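Local coordinates for malarial CLPB2 atpase/hsp101 protein (Plasmodium falciparum, PDB 4IRF) that is the N-terminal cargo-binding domain of a ClpB-type AAA+ chaperone that probably uses ATP hydrolysis to unfold and translocate proteins, at residues S47-T52 / D113-L118. Residues are numbered along the deposited sequence; the frame is centred on the assembly and turned at random.
Sequences SDYGST and DVEHLL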
ATOM      1  N   SER A  47       1.015   8.677  -3.719  1.00 28.69           N
ATOM      2  CA  SER A  47       0.105   9.592  -3.058  1.00 29.98           C
ATOM      3  C   SER A  47       0.825  10.712  -2.310  1.00 33.22           C
ATOM      4  O   SER A  47       2.031  10.596  -2.003  1.00 30.38           O
ATOM      5  CB  SER A  47      -0.757   8.843  -2.042  1.00 28.17           C
ATOM      6  OG  SER A  47       0.028   8.361  -0.971  1.00 26.24           O
ATOM      7  N   ASP A  48       0.079  11.768  -1.986  1.00 30.37           N
ATOM      8  CA  ASP A  48       0.632  12.874  -1.192  1.00 34.72           C
ATOM      9  C   ASP A  48       1.186  12.373   0.135  1.00 33.03           C
ATOM     10  O   ASP A  48       2.336  12.651   0.499  1.00 33.08           O
ATOM     11  CB  ASP A  48      -0.436  13.933  -0.912  1.00 34.49           C
ATOM     12  CG  ASP A  48      -0.651  14.889  -2.082  1.00 56.33           C
ATOM     13  OD1 ASP A  48       0.148  14.866  -3.055  1.00 51.33           O
ATOM     14  OD2 ASP A  48      -1.621  15.676  -2.017  1.00 70.22           O
ATOM     15  N   TYR A  49       0.364  11.625   0.866  1.00 32.58           N
ATOM     16  CA  TYR A  49       0.736  11.239   2.221  1.00 28.15           C
ATOM     17  C   TYR A  49       1.782  10.135   2.205  1.00 31.08           C
ATOM     18  O   TYR A  49       2.753  10.155   2.977  1.00 28.26           O
ATOM     19  CB  TYR A  49      -0.507  10.792   2.983  1.00 25.62           C
ATOM     20  CG  TYR A  49      -0.278  10.576   4.451  1.00 28.20           C
ATOM     21  CD1 TYR A  49       0.359   9.442   4.918  1.00 33.85           C
ATOM     22  CD2 TYR A  49      -0.694  11.517   5.379  1.00 36.18           C
ATOM     23  CE1 TYR A  49       0.573   9.237   6.256  1.00 34.84           C
ATOM     24  CE2 TYR A  49      -0.488  11.316   6.734  1.00 34.49           C
ATOM     25  CZ  TYR A  49       0.153  10.175   7.163  1.00 36.35           C
ATOM     26  OH  TYR A  49       0.366   9.949   8.509  1.00 35.34           O
ATOM     27  N   GLY A  50       1.561   9.133   1.353  1.00 29.80           N
ATOM     28  CA  GLY A  50       2.512   8.056   1.219  1.00 29.08           C
ATOM     29  C   GLY A  50       3.900   8.519   0.794  1.00 26.15           C
ATOM     30  O   GLY A  50       4.904   7.985   1.279  1.00 30.09           O
ATOM     31  N   SER A  51       3.971   9.486  -0.122  1.00 28.00           N
ATOM     32  CA  SER A  51       5.283   9.920  -0.622  1.00 30.78           C
ATOM     33  C   SER A  51       6.065  10.656   0.459  1.00 33.70           C
ATOM     34  O   SER A  51       7.268  10.471   0.615  1.00 43.32           O
ATOM     35  CB  SER A  51       5.136  10.778  -1.885  1.00 33.98           C
ATOM     36  OG  SER A  51       4.283  11.891  -1.668  1.00 39.37           O
ATOM     37  N   THR A  52       5.361  11.492   1.203  1.00 33.31           N
ATOM     38  CA  THR A  52       5.938  12.150   2.373  1.00 37.19           C
ATOM     39  C   THR A  52       6.392  11.143   3.436  1.00 31.63           C
ATOM     40  O   THR A  52       7.460  11.285   4.032  1.00 33.73           O
ATOM     41  CB  THR A  52       4.921  13.077   2.986  1.00 36.12           C
ATOM     42  OG1 THR A  52       4.512  14.032   2.000  1.00 37.06           O
ATOM     43  CG2 THR A  52       5.497  13.782   4.206  1.00 42.52           C
ATOM     44  N   ASP A 113      -5.274   4.307   8.675  1.00 23.06           N
ATOM     45  CA  ASP A 113      -4.513   5.325   7.947  1.00 22.33           C
ATOM     46  C   ASP A 113      -3.490   4.663   7.034  1.00 19.65           C
ATOM     47  O   ASP A 113      -3.360   3.439   6.974  1.00 19.33           O
ATOM     48  CB  ASP A 113      -3.816   6.280   8.951  1.00 22.73           C
ATOM     49  CG  ASP A 113      -3.576   7.671   8.374  1.00 27.64           C
ATOM     50  OD1 ASP A 113      -3.439   7.804   7.147  1.00 23.93           O
ATOM     51  OD2 ASP A 113      -3.518   8.642   9.160  1.00 32.01           O
ATOM     52  N   VAL A 114      -2.735   5.484   6.319  1.00 20.92           N
ATOM     53  CA  VAL A 114      -1.747   4.983   5.380  1.00 23.04           C
ATOM     54  C   VAL A 114      -0.673   4.101   5.998  1.00 23.61           C
ATOM     55  O   VAL A 114      -0.254   3.137   5.378  1.00 21.35           O
ATOM     56  CB  VAL A 114      -1.108   6.163   4.595  1.00 25.34           C
ATOM     57  CG1 VAL A 114      -0.183   5.655   3.532  1.00 22.89           C
ATOM     58  CG2 VAL A 114      -2.194   6.977   3.946  1.00 21.29           C
ATOM     59  N   GLU A 115      -0.217   4.424   7.216  1.00 21.01           N
ATOM     60  CA  GLU A 115       0.806   3.597   7.856  1.00 18.91           C
ATOM     61  C   GLU A 115       0.272   2.203   8.140  1.00 18.65           C
ATOM     62  O   GLU A 115       1.030   1.231   8.143  1.00 23.15           O
ATOM     63  CB  GLU A 115       1.222   4.201   9.198  1.00 23.26           C
ATOM     64  CG  GLU A 115       1.953   5.553   9.074  1.00 32.45           C
ATOM     65  CD  GLU A 115       1.023   6.758   8.983  1.00 22.84           C
ATOM     66  OE1 GLU A 115      -0.203   6.619   8.746  1.00 27.78           O
ATOM     67  OE2 GLU A 115       1.548   7.895   9.151  1.00 29.90           O
ATOM     68  N   HIS A 116      -1.016   2.112   8.445  1.00 20.78           N
ATOM     69  CA  HIS A 116      -1.626   0.816   8.766  1.00 17.35           C
ATOM     70  C   HIS A 116      -1.761  -0.030   7.503  1.00 19.54           C
ATOM     71  O   HIS A 116      -1.497  -1.232   7.523  1.00 20.77           O
ATOM     72  CB  HIS A 116      -2.974   1.037   9.451  1.00 20.81           C
ATOM     73  CG  HIS A 116      -2.846   1.902  10.669  1.00 23.40           C
ATOM     74  ND1 HIS A 116      -3.471   3.125  10.777  1.00 25.33           N
ATOM     75  CD2 HIS A 116      -2.103   1.751  11.791  1.00 25.42           C
ATOM     76  CE1 HIS A 116      -3.145   3.676  11.940  1.00 26.22           C
ATOM     77  NE2 HIS A 116      -2.319   2.863  12.571  1.00 23.86           N
ATOM     78  N   LEU A 117      -2.100   0.629   6.406  1.00 21.47           N
ATOM     79  CA  LEU A 117      -2.126  -0.003   5.099  1.00 23.47           C
ATOM     80  C   LEU A 117      -0.720  -0.450   4.745  1.00 18.66           C
ATOM     81  O   LEU A 117      -0.506  -1.585   4.266  1.00 23.08           O
ATOM     82  CB  LEU A 117      -2.709   0.973   4.068  1.00 21.33           C
ATOM     83  CG  LEU A 117      -2.920   0.460   2.669  1.00 24.25           C
ATOM     84  CD1 LEU A 117      -3.822  -0.780   2.660  1.00 22.56           C
ATOM     85  CD2 LEU A 117      -3.549   1.567   1.871  1.00 22.63           C
ATOM     86  N   LEU A 118       0.275   0.401   5.037  1.00 18.96           N
ATOM     87  CA  LEU A 118       1.660   0.032   4.771  1.00 22.08           C
ATOM     88  C   LEU A 118       2.022  -1.259   5.520  1.00 22.87           C
ATOM     89  O   LEU A 118       2.625  -2.181   4.947  1.00 23.56           O
ATOM     90  CB  LEU A 118       2.617   1.200   5.118  1.00 25.27           C
ATOM     91  CG  LEU A 118       4.067   0.977   4.680  1.00 32.09           C
ATOM     92  CD1 LEU A 118       4.253   1.306   3.223  1.00 32.44           C
ATOM     93  CD2 LEU A 118       4.993   1.811   5.550  1.00 33.64           C
TER
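Tyr49, in the first turn of helix 48-56, carries nearly all of this buried contact with the start of helix 114-121. Its CG lies anti to the backbone N, which sends the ring across the opening turn of the other helix, and the short helical segments cross at -67°.

The polar part is one very short hydrogen bond: Tyr49 OH donates to Glu115 OE2 at 2.5 Å. Glu115 starts out beside the contact, but its chain bends at chi2 (85°) and brings the carboxylate to the ring edge at the hydroxyl end. OE2 receives the proton on its syn lone pair, with ring and carboxylate planes 75° apart.

The apolar part lies nearer the ring's root, where Val114 meets the CD1 side obliquely, its CB 3.6 Å and its CG2 3.7 Å from Tyr49 CD1. Val114 CG1 touches the ring more loosely and also comes 4.3 Å from Gly50 CA, at the closest pairing of the two backbones.

Each helix start has its own local bonds. Ser47, the N-cap of helix 48-56, accepts from Gly50 N through OG at 2.9 Å. Asp113 precedes the other helix; its OD1 takes Val114 N on the anti lone pair at 2.6 Å and also sits above one face of the Tyr49 ring, toward its rim, while Asp113 N donates to His116 ND1 at 3.0 Å, lying in the plane of the imidazole.

Lys148 of helix 138-151 bridges to both Asp113 OD2 and Glu115 OE1, and Arg15 is a second partner of Asp113 OD2; these cations probably stabilise the ionised carboxylates. Within the mainly helical Clp N-terminal (Clp R) domain, Val114 also packs on Ile19 of helix 14-29 and Leu44 of helix 37-46, so that the contact joins helices from well-separated parts of the chain.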